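Local coordinates for protein phosphatidylserine synthase (Haemophilus influenzae, PDB 3HSI) that belongs to the phospholipase D superfamily and is built around PLD-like domains, two chains forming the assembly, at residues Leu252-Glu264 against Leu376-Leu389. Residues are numbered along the deposited sequence; the frame is centred on the assembly and turned at random.
Sequences LGASGNELNQVIE and LLTGNNLNPRAWRL
Leu376, on the strand 374-378, meets the helix that starts at Glu258 through Ile263, whose CG1 lies 3.4 Å from Leu376 CD2, a tight fit between side chains crossing at about a right angle. Further along, Thr378 OG1 and Asn380 ND2 both lie 4.0 Å from Leu259 CD2; Thr378 OG1 accepts from Asn380 N in an ST turn and also bonds to Asn393 O. Asn380 OD1 in turn receives Leu382 N at 2.6 Å, an Asx turn that leaves the ND2 of Asn380 facing Ile263 CD1. Leu382 CD2 then packs on Ile263 CG2.

Ala386 O takes a weak hydrogen bond from Asn260 ND2. The amide of Asn260 lies flat over the Trp387 indole, the planes 4° apart and CG 3.6 Å above the ring, while its CB makes a CH-pi contact with the five-membered ring. Ile263 CG2 reaches the indole edge at CH2. Trp387 NE1 donates to the anti lone pair of Glu264 OE2 (2.8 Å), close to the ring plane; with CG beside the backbone N (chi1 -61°) and the chain extended beyond it, Glu264 carries its carboxylate to that edge. Glu264 OE1 forms a salt bridge with Arg216 of the second subunit. Further on, Arg388 O receives a CA-H...O contact from Gly253, and a water joins it to Ala254 N.

The indole is thus fixed both by its face and by its N-H, and the carboxylate holding that N-H ties this PLD-like core to the subunit interface, where Arg216 would probably favour its ionised form.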
ATOM      1  N   LEU C 252       8.318 -10.295  -5.509  1.00 19.07           N
ATOM      2  CA  LEU C 252       7.052  -9.619  -5.325  1.00 20.35           C
ATOM      3  C   LEU C 252       6.856  -9.337  -3.849  1.00 20.94           C
ATOM      4  O   LEU C 252       6.863 -10.255  -3.069  1.00 21.50           O
ATOM      5  CB  LEU C 252       5.885 -10.497  -5.869  1.00 20.13           C
ATOM      6  CG  LEU C 252       4.437 -10.116  -5.517  1.00 20.78           C
ATOM      7  CD1 LEU C 252       4.092  -8.730  -6.010  1.00 19.82           C
ATOM      8  CD2 LEU C 252       3.396 -11.167  -6.032  1.00 17.62           C
ATOM      9  N   GLY C 253       6.630  -8.073  -3.480  1.00 22.40           N
ATOM     10  CA  GLY C 253       6.334  -7.735  -2.091  1.00 22.45           C
ATOM     11  C   GLY C 253       7.600  -7.378  -1.336  1.00 22.76           C
ATOM     12  O   GLY C 253       8.704  -7.581  -1.821  1.00 23.06           O
ATOM     13  N   ALA C 254       7.432  -6.816  -0.152  1.00 23.20           N
ATOM     14  CA  ALA C 254       8.545  -6.238   0.613  1.00 23.90           C
ATOM     15  C   ALA C 254       9.409  -7.270   1.358  1.00 24.27           C
ATOM     16  O   ALA C 254      10.577  -7.064   1.494  1.00 26.11           O
ATOM     17  CB  ALA C 254       8.006  -5.156   1.591  1.00 22.96           C
ATOM     18  N   SER C 255       8.858  -8.381   1.834  1.00 24.81           N
ATOM     19  CA  SER C 255       9.661  -9.343   2.615  1.00 24.85           C
ATOM     20  C   SER C 255      10.109 -10.499   1.751  1.00 25.16           C
ATOM     21  O   SER C 255       9.350 -10.962   0.896  1.00 25.46           O
ATOM     22  CB  SER C 255       8.855  -9.879   3.862  1.00 24.53           C
ATOM     23  N   GLY C 256      11.335 -10.985   1.969  1.00 25.19           N
ATOM     24  CA  GLY C 256      11.809 -12.176   1.264  1.00 24.25           C
ATOM     25  C   GLY C 256      11.807 -12.005  -0.247  1.00 24.76           C
ATOM     26  O   GLY C 256      11.678 -12.986  -0.986  1.00 25.99           O
ATOM     27  N   ASN C 257      11.993 -10.774  -0.703  1.00 23.50           N
ATOM     28  CA  ASN C 257      12.053 -10.450  -2.122  1.00 24.05           C
ATOM     29  C   ASN C 257      13.472 -10.630  -2.647  1.00 24.38           C
ATOM     30  O   ASN C 257      14.339  -9.764  -2.435  1.00 24.25           O
ATOM     31  CB  ASN C 257      11.569  -8.999  -2.343  1.00 22.35           C
ATOM     32  CG  ASN C 257      11.386  -8.644  -3.788  1.00 23.18           C
ATOM     33  OD1 ASN C 257      12.252  -8.939  -4.650  1.00 20.88           O
ATOM     34  ND2 ASN C 257      10.267  -7.938  -4.084  1.00 19.03           N
ATOM     35  N   GLU C 258      13.708 -11.741  -3.338  1.00 24.14           N
ATOM     36  CA  GLU C 258      15.052 -12.044  -3.801  1.00 24.86           C
ATOM     37  C   GLU C 258      15.636 -11.006  -4.776  1.00 24.37           C
ATOM     38  O   GLU C 258      16.782 -10.589  -4.625  1.00 25.02           O
ATOM     39  CB  GLU C 258      15.147 -13.445  -4.431  1.00 25.97           C
ATOM     40  CG  GLU C 258      16.614 -13.756  -4.782  1.00 29.30           C
ATOM     41  CD  GLU C 258      16.897 -15.218  -5.052  1.00 36.34           C
ATOM     42  OE1 GLU C 258      16.232 -15.802  -5.948  1.00 39.54           O
ATOM     43  OE2 GLU C 258      17.816 -15.766  -4.388  1.00 37.11           O
ATOM     44  N   LEU C 259      14.846 -10.603  -5.766  1.00 23.48           N
ATOM     45  CA  LEU C 259      15.274  -9.603  -6.719  1.00 22.65           C
ATOM     46  C   LEU C 259      15.731  -8.326  -6.034  1.00 22.44           C
ATOM     47  O   LEU C 259      16.830  -7.853  -6.285  1.00 21.61           O
ATOM     48  CB  LEU C 259      14.170  -9.301  -7.735  1.00 22.22           C
ATOM     49  CG  LEU C 259      14.557  -8.275  -8.814  1.00 23.69           C
ATOM     50  CD1 LEU C 259      15.792  -8.687  -9.657  1.00 23.75           C
ATOM     51  CD2 LEU C 259      13.352  -7.964  -9.708  1.00 25.52           C
ATOM     52  N   ASN C 260      14.894  -7.788  -5.149  1.00 21.61           N
ATOM     53  CA  ASN C 260      15.297  -6.605  -4.418  1.00 22.21           C
ATOM     54  C   ASN C 260      16.485  -6.776  -3.493  1.00 21.89           C
ATOM     55  O   ASN C 260      17.311  -5.886  -3.410  1.00 21.71           O
ATOM     56  CB  ASN C 260      14.095  -5.977  -3.727  1.00 22.51           C
ATOM     57  CG  ASN C 260      13.068  -5.527  -4.748  1.00 23.68           C
ATOM     58  OD1 ASN C 260      13.390  -5.377  -5.926  1.00 28.15           O
ATOM     59  ND2 ASN C 260      11.859  -5.335  -4.326  1.00 22.65           N
ATOM     60  N   GLN C 261      16.575  -7.920  -2.827  1.00 21.85           N
ATOM     61  CA  GLN C 261      17.759  -8.246  -2.030  1.00 23.15           C
ATOM     62  C   GLN C 261      19.009  -8.256  -2.911  1.00 21.85           C
ATOM     63  O   GLN C 261      20.027  -7.699  -2.526  1.00 22.60           O
ATOM     64  CB  GLN C 261      17.590  -9.599  -1.308  1.00 23.24           C
ATOM     65  CG  GLN C 261      16.954  -9.487   0.067  1.00 30.08           C
ATOM     66  CD  GLN C 261      16.233 -10.780   0.521  1.00 36.80           C
ATOM     67  OE1 GLN C 261      16.529 -11.883   0.039  1.00 40.42           O
ATOM     68  NE2 GLN C 261      15.269 -10.632   1.437  1.00 36.62           N
ATOM     69  N   VAL C 262      18.926  -8.868  -4.097  1.00 21.22           N
ATOM     70  CA  VAL C 262      20.046  -8.842  -5.038  1.00 20.60           C
ATOM     71  C   VAL C 262      20.439  -7.432  -5.503  1.00 20.96           C
ATOM     72  O   VAL C 262      21.606  -7.057  -5.484  1.00 20.75           O
ATOM     73  CB  VAL C 262      19.811  -9.804  -6.246  1.00 20.91           C
ATOM     74  CG1 VAL C 262      20.794  -9.508  -7.373  1.00 18.57           C
ATOM     75  CG2 VAL C 262      19.951 -11.264  -5.780  1.00 20.80           C
ATOM     76  N   ILE C 263      19.474  -6.623  -5.899  1.00 21.34           N
ATOM     77  CA  ILE C 263      19.785  -5.230  -6.240  1.00 21.85           C
ATOM     78  C   ILE C 263      20.475  -4.456  -5.082  1.00 22.12           C
ATOM     79  O   ILE C 263      21.536  -3.807  -5.271  1.00 20.47           O
ATOM     80  CB  ILE C 263      18.507  -4.512  -6.772  1.00 22.39           C
ATOM     81  CG1 ILE C 263      18.006  -5.261  -8.026  1.00 21.40           C
ATOM     82  CG2 ILE C 263      18.776  -3.014  -7.020  1.00 23.44           C
ATOM     83  CD1 ILE C 263      16.511  -4.987  -8.440  1.00 19.05           C
ATOM     84  N   GLU C 264      19.900  -4.544  -3.882  1.00 21.92           N
ATOM     85  CA  GLU C 264      20.486  -3.881  -2.721  1.00 22.93           C
ATOM     86  C   GLU C 264      21.917  -4.362  -2.524  1.00 23.12           C
ATOM     87  O   GLU C 264      22.812  -3.565  -2.279  1.00 23.61           O
ATOM     88  CB  GLU C 264      19.647  -4.120  -1.447  1.00 22.72           C
ATOM     89  CG  GLU C 264      18.212  -3.567  -1.579  1.00 26.64           C
ATOM     90  CD  GLU C 264      17.325  -3.824  -0.363  1.00 31.09           C
ATOM     91  OE1 GLU C 264      17.872  -4.183   0.695  1.00 33.57           O
ATOM     92  OE2 GLU C 264      16.076  -3.660  -0.458  1.00 32.76           O
ATOM     93  N   LEU C 376      22.653  -6.456 -14.655  1.00 21.15           N
ATOM     94  CA  LEU C 376      21.296  -6.849 -14.356  1.00 20.61           C
ATOM     95  C   LEU C 376      20.331  -6.351 -15.417  1.00 20.83           C
ATOM     96  O   LEU C 376      20.179  -5.123 -15.624  1.00 21.12           O
ATOM     97  CB  LEU C 376      20.869  -6.271 -13.009  1.00 20.27           C
ATOM     98  CG  LEU C 376      19.440  -6.600 -12.583  1.00 19.72           C
ATOM     99  CD1 LEU C 376      19.269  -8.113 -12.474  1.00 19.44           C
ATOM    100  CD2 LEU C 376      19.058  -5.907 -11.241  1.00 17.63           C
ATOM    101  N   LEU C 377      19.674  -7.302 -16.063  1.00 19.63           N
ATOM    102  CA  LEU C 377      18.606  -7.000 -16.988  1.00 20.11           C
ATOM    103  C   LEU C 377      17.330  -7.153 -16.199  1.00 20.99           C
ATOM    104  O   LEU C 377      17.054  -8.224 -15.636  1.00 21.88           O
ATOM    105  CB  LEU C 377      18.598  -7.981 -18.164  1.00 19.19           C
ATOM    106  CG  LEU C 377      19.960  -8.353 -18.748  1.00 17.84           C
ATOM    107  CD1 LEU C 377      19.825  -9.486 -19.806  1.00 19.98           C
ATOM    108  CD2 LEU C 377      20.701  -7.157 -19.311  1.00 16.35           C
ATOM    109  N   THR C 378      16.538  -6.097 -16.149  1.00 21.61           N
ATOM    110  CA  THR C 378      15.393  -6.141 -15.316  1.00 22.54           C
ATOM    111  C   THR C 378      14.309  -5.254 -15.860  1.00 23.56           C
ATOM    112  O   THR C 378      14.590  -4.271 -16.561  1.00 24.34           O
ATOM    113  CB  THR C 378      15.765  -5.786 -13.863  1.00 22.52           C
ATOM    114  OG1 THR C 378      14.675  -6.097 -13.010  1.00 22.92           O
ATOM    115  CG2 THR C 378      16.170  -4.301 -13.684  1.00 22.81           C
ATOM    116  N   GLY C 379      13.066  -5.610 -15.565  1.00 23.27           N
ATOM    117  CA  GLY C 379      11.968  -4.710 -15.815  1.00 23.60           C
ATOM    118  C   GLY C 379      11.733  -3.806 -14.619  1.00 24.12           C
ATOM    119  O   GLY C 379      10.826  -2.982 -14.647  1.00 24.61           O
ATOM    120  N   ASN C 380      12.571  -3.925 -13.593  1.00 24.29           N
ATOM    121  CA  ASN C 380      12.394  -3.159 -12.334  1.00 24.61           C
ATOM    122  C   ASN C 380      12.727  -1.657 -12.539  1.00 25.20           C
ATOM    123  O   ASN C 380      13.825  -1.297 -12.946  1.00 24.12           O
ATOM    124  CB  ASN C 380      13.225  -3.824 -11.220  1.00 23.93           C
ATOM    125  CG  ASN C 380      12.966  -3.238  -9.840  1.00 23.87           C
ATOM    126  OD1 ASN C 380      12.911  -2.023  -9.650  1.00 22.08           O
ATOM    127  ND2 ASN C 380      12.828  -4.110  -8.867  1.00 22.41           N
ATOM    128  N   ASN C 381      11.748  -0.792 -12.275  1.00 26.56           N
ATOM    129  CA  ASN C 381      11.901   0.661 -12.435  1.00 26.45           C
ATOM    130  C   ASN C 381      12.712   1.277 -11.309  1.00 26.58           C
ATOM    131  O   ASN C 381      12.923   2.496 -11.293  1.00 27.60           O
ATOM    132  CB  ASN C 381      10.528   1.360 -12.473  1.00 27.25           C
ATOM    133  CG  ASN C 381       9.764   1.098 -13.748  1.00 28.78           C
ATOM    134  OD1 ASN C 381      10.337   1.060 -14.826  1.00 34.20           O
ATOM    135  ND2 ASN C 381       8.457   0.932 -13.635  1.00 29.38           N
ATOM    136  N   LEU C 382      13.181   0.476 -10.359  1.00 25.27           N
ATOM    137  CA  LEU C 382      13.979   1.052  -9.270  1.00 25.13           C
ATOM    138  C   LEU C 382      13.236   2.183  -8.555  1.00 24.99           C
ATOM    139  O   LEU C 382      13.789   3.275  -8.299  1.00 25.66           O
ATOM    140  CB  LEU C 382      15.334   1.534  -9.801  1.00 24.57           C
ATOM    141  CG  LEU C 382      16.176   0.378 -10.371  1.00 24.95           C
ATOM    142  CD1 LEU C 382      17.409   0.890 -11.150  1.00 21.58           C
ATOM    143  CD2 LEU C 382      16.586  -0.545  -9.227  1.00 26.72           C
ATOM    144  N   ASN C 383      11.970   1.915  -8.231  1.00 24.77           N
ATOM    145  CA  ASN C 383      11.126   2.870  -7.495  1.00 24.30           C
ATOM    146  C   ASN C 383      10.422   2.202  -6.305  1.00 23.87           C
ATOM    147  O   ASN C 383      10.390   0.984  -6.234  1.00 24.18           O
ATOM    148  CB  ASN C 383      10.133   3.543  -8.462  1.00 24.15           C
ATOM    149  CG  ASN C 383       9.156   2.571  -9.116  1.00 26.86           C
ATOM    150  OD1 ASN C 383       9.181   1.344  -8.913  1.00 31.77           O
ATOM    151  ND2 ASN C 383       8.278   3.124  -9.916  1.00 29.42           N
ATOM    152  N   PRO C 384       9.845   2.984  -5.365  1.00 23.49           N
ATOM    153  CA  PRO C 384       9.140   2.330  -4.253  1.00 23.38           C
ATOM    154  C   PRO C 384       8.008   1.339  -4.620  1.00 24.06           C
ATOM    155  O   PRO C 384       7.818   0.387  -3.866  1.00 23.05           O
ATOM    156  CB  PRO C 384       8.565   3.506  -3.463  1.00 23.25           C
ATOM    157  CG  PRO C 384       9.591   4.640  -3.783  1.00 23.04           C
ATOM    158  CD  PRO C 384       9.830   4.451  -5.229  1.00 22.40           C
ATOM    159  N   ARG C 385       7.270   1.564  -5.715  1.00 24.42           N
ATOM    160  CA  ARG C 385       6.258   0.587  -6.236  1.00 25.76           C
ATOM    161  C   ARG C 385       6.875  -0.788  -6.448  1.00 25.62           C
ATOM    162  O   ARG C 385       6.310  -1.819  -6.051  1.00 25.48           O
ATOM    163  CB  ARG C 385       5.764   0.984  -7.644  1.00 25.74           C
ATOM    164  CG  ARG C 385       4.666   1.995  -7.723  1.00 28.54           C
ATOM    165  CD  ARG C 385       3.936   1.837  -9.057  1.00 27.80           C
ATOM    166  NE  ARG C 385       3.082   0.645  -9.044  1.00 27.01           N
ATOM    167  CZ  ARG C 385       1.898   0.579  -8.447  1.00 28.40           C
ATOM    168  NH1 ARG C 385       1.420   1.634  -7.799  1.00 28.23           N
ATOM    169  NH2 ARG C 385       1.190  -0.549  -8.474  1.00 28.29           N
ATOM    170  N   ALA C 386       8.004  -0.789  -7.162  1.00 26.51           N
ATOM    171  CA  ALA C 386       8.778  -2.009  -7.421  1.00 26.87           C
ATOM    172  C   ALA C 386       9.224  -2.675  -6.109  1.00 27.20           C
ATOM    173  O   ALA C 386       9.265  -3.897  -6.007  1.00 27.58           O
ATOM    174  CB  ALA C 386       9.964  -1.698  -8.307  1.00 26.99           C
ATOM    175  N   TRP C 387       9.498  -1.884  -5.081  1.00 27.23           N
ATOM    176  CA  TRP C 387       9.940  -2.466  -3.803  1.00 27.38           C
ATOM    177  C   TRP C 387       8.838  -3.049  -2.921  1.00 27.97           C
ATOM    178  O   TRP C 387       9.112  -3.678  -1.879  1.00 28.95           O
ATOM    179  CB  TRP C 387      10.760  -1.447  -2.996  1.00 26.77           C
ATOM    180  CG  TRP C 387      12.223  -1.794  -2.979  1.00 26.70           C
ATOM    181  CD1 TRP C 387      12.975  -2.142  -1.887  1.00 24.25           C
ATOM    182  CD2 TRP C 387      13.103  -1.852  -4.112  1.00 23.77           C
ATOM    183  NE1 TRP C 387      14.270  -2.413  -2.275  1.00 25.13           N
ATOM    184  CE2 TRP C 387      14.369  -2.245  -3.636  1.00 24.89           C
ATOM    185  CE3 TRP C 387      12.931  -1.639  -5.490  1.00 25.24           C
ATOM    186  CZ2 TRP C 387      15.469  -2.415  -4.491  1.00 25.05           C
ATOM    187  CZ3 TRP C 387      14.018  -1.816  -6.338  1.00 23.90           C
ATOM    188  CH2 TRP C 387      15.268  -2.188  -5.835  1.00 23.99           C
ATOM    189  N   ARG C 388       7.585  -2.850  -3.295  1.00 27.17           N
ATOM    190  CA  ARG C 388       6.549  -3.230  -2.370  1.00 26.18           C
ATOM    191  C   ARG C 388       5.343  -3.785  -3.063  1.00 24.67           C
ATOM    192  O   ARG C 388       4.732  -4.731  -2.574  1.00 24.25           O
ATOM    193  CB  ARG C 388       6.166  -2.001  -1.525  1.00 26.89           C
ATOM    194  CG  ARG C 388       5.224  -2.264  -0.422  1.00 29.27           C
ATOM    195  CD  ARG C 388       4.776  -0.930   0.214  1.00 37.99           C
ATOM    196  NE  ARG C 388       5.748  -0.336   1.142  1.00 42.66           N
ATOM    197  CZ  ARG C 388       6.715   0.528   0.808  1.00 47.84           C
ATOM    198  NH1 ARG C 388       6.897   0.907  -0.459  1.00 50.92           N
ATOM    199  NH2 ARG C 388       7.527   1.013   1.744  1.00 48.97           N
ATOM    200  N   LEU C 389       4.977  -3.184  -4.188  1.00 23.44           N
ATOM    201  CA  LEU C 389       3.690  -3.492  -4.802  1.00 22.64           C
ATOM    202  C   LEU C 389       3.768  -4.442  -6.007  1.00 22.01           C
ATOM    203  O   LEU C 389       2.958  -5.362  -6.107  1.00 21.41           O
ATOM    204  CB  LEU C 389       2.945  -2.211  -5.175  1.00 22.45           C
ATOM    205  CG  LEU C 389       2.812  -1.171  -4.050  1.00 22.35           C
ATOM    206  CD1 LEU C 389       2.250   0.146  -4.574  1.00 22.37           C
ATOM    207  CD2 LEU C 389       1.947  -1.724  -2.913  1.00 21.35           C
TER
HETATM  208  O   HOH W   1       7.139  -5.630  -4.972  1.00 21.96           O
HETATM  209  O   HOH W   2      11.280  -5.583  -1.943  1.00 28.67           O
HETATM  210  O   HOH W   3       4.822  -5.676   0.161  1.00 37.55           O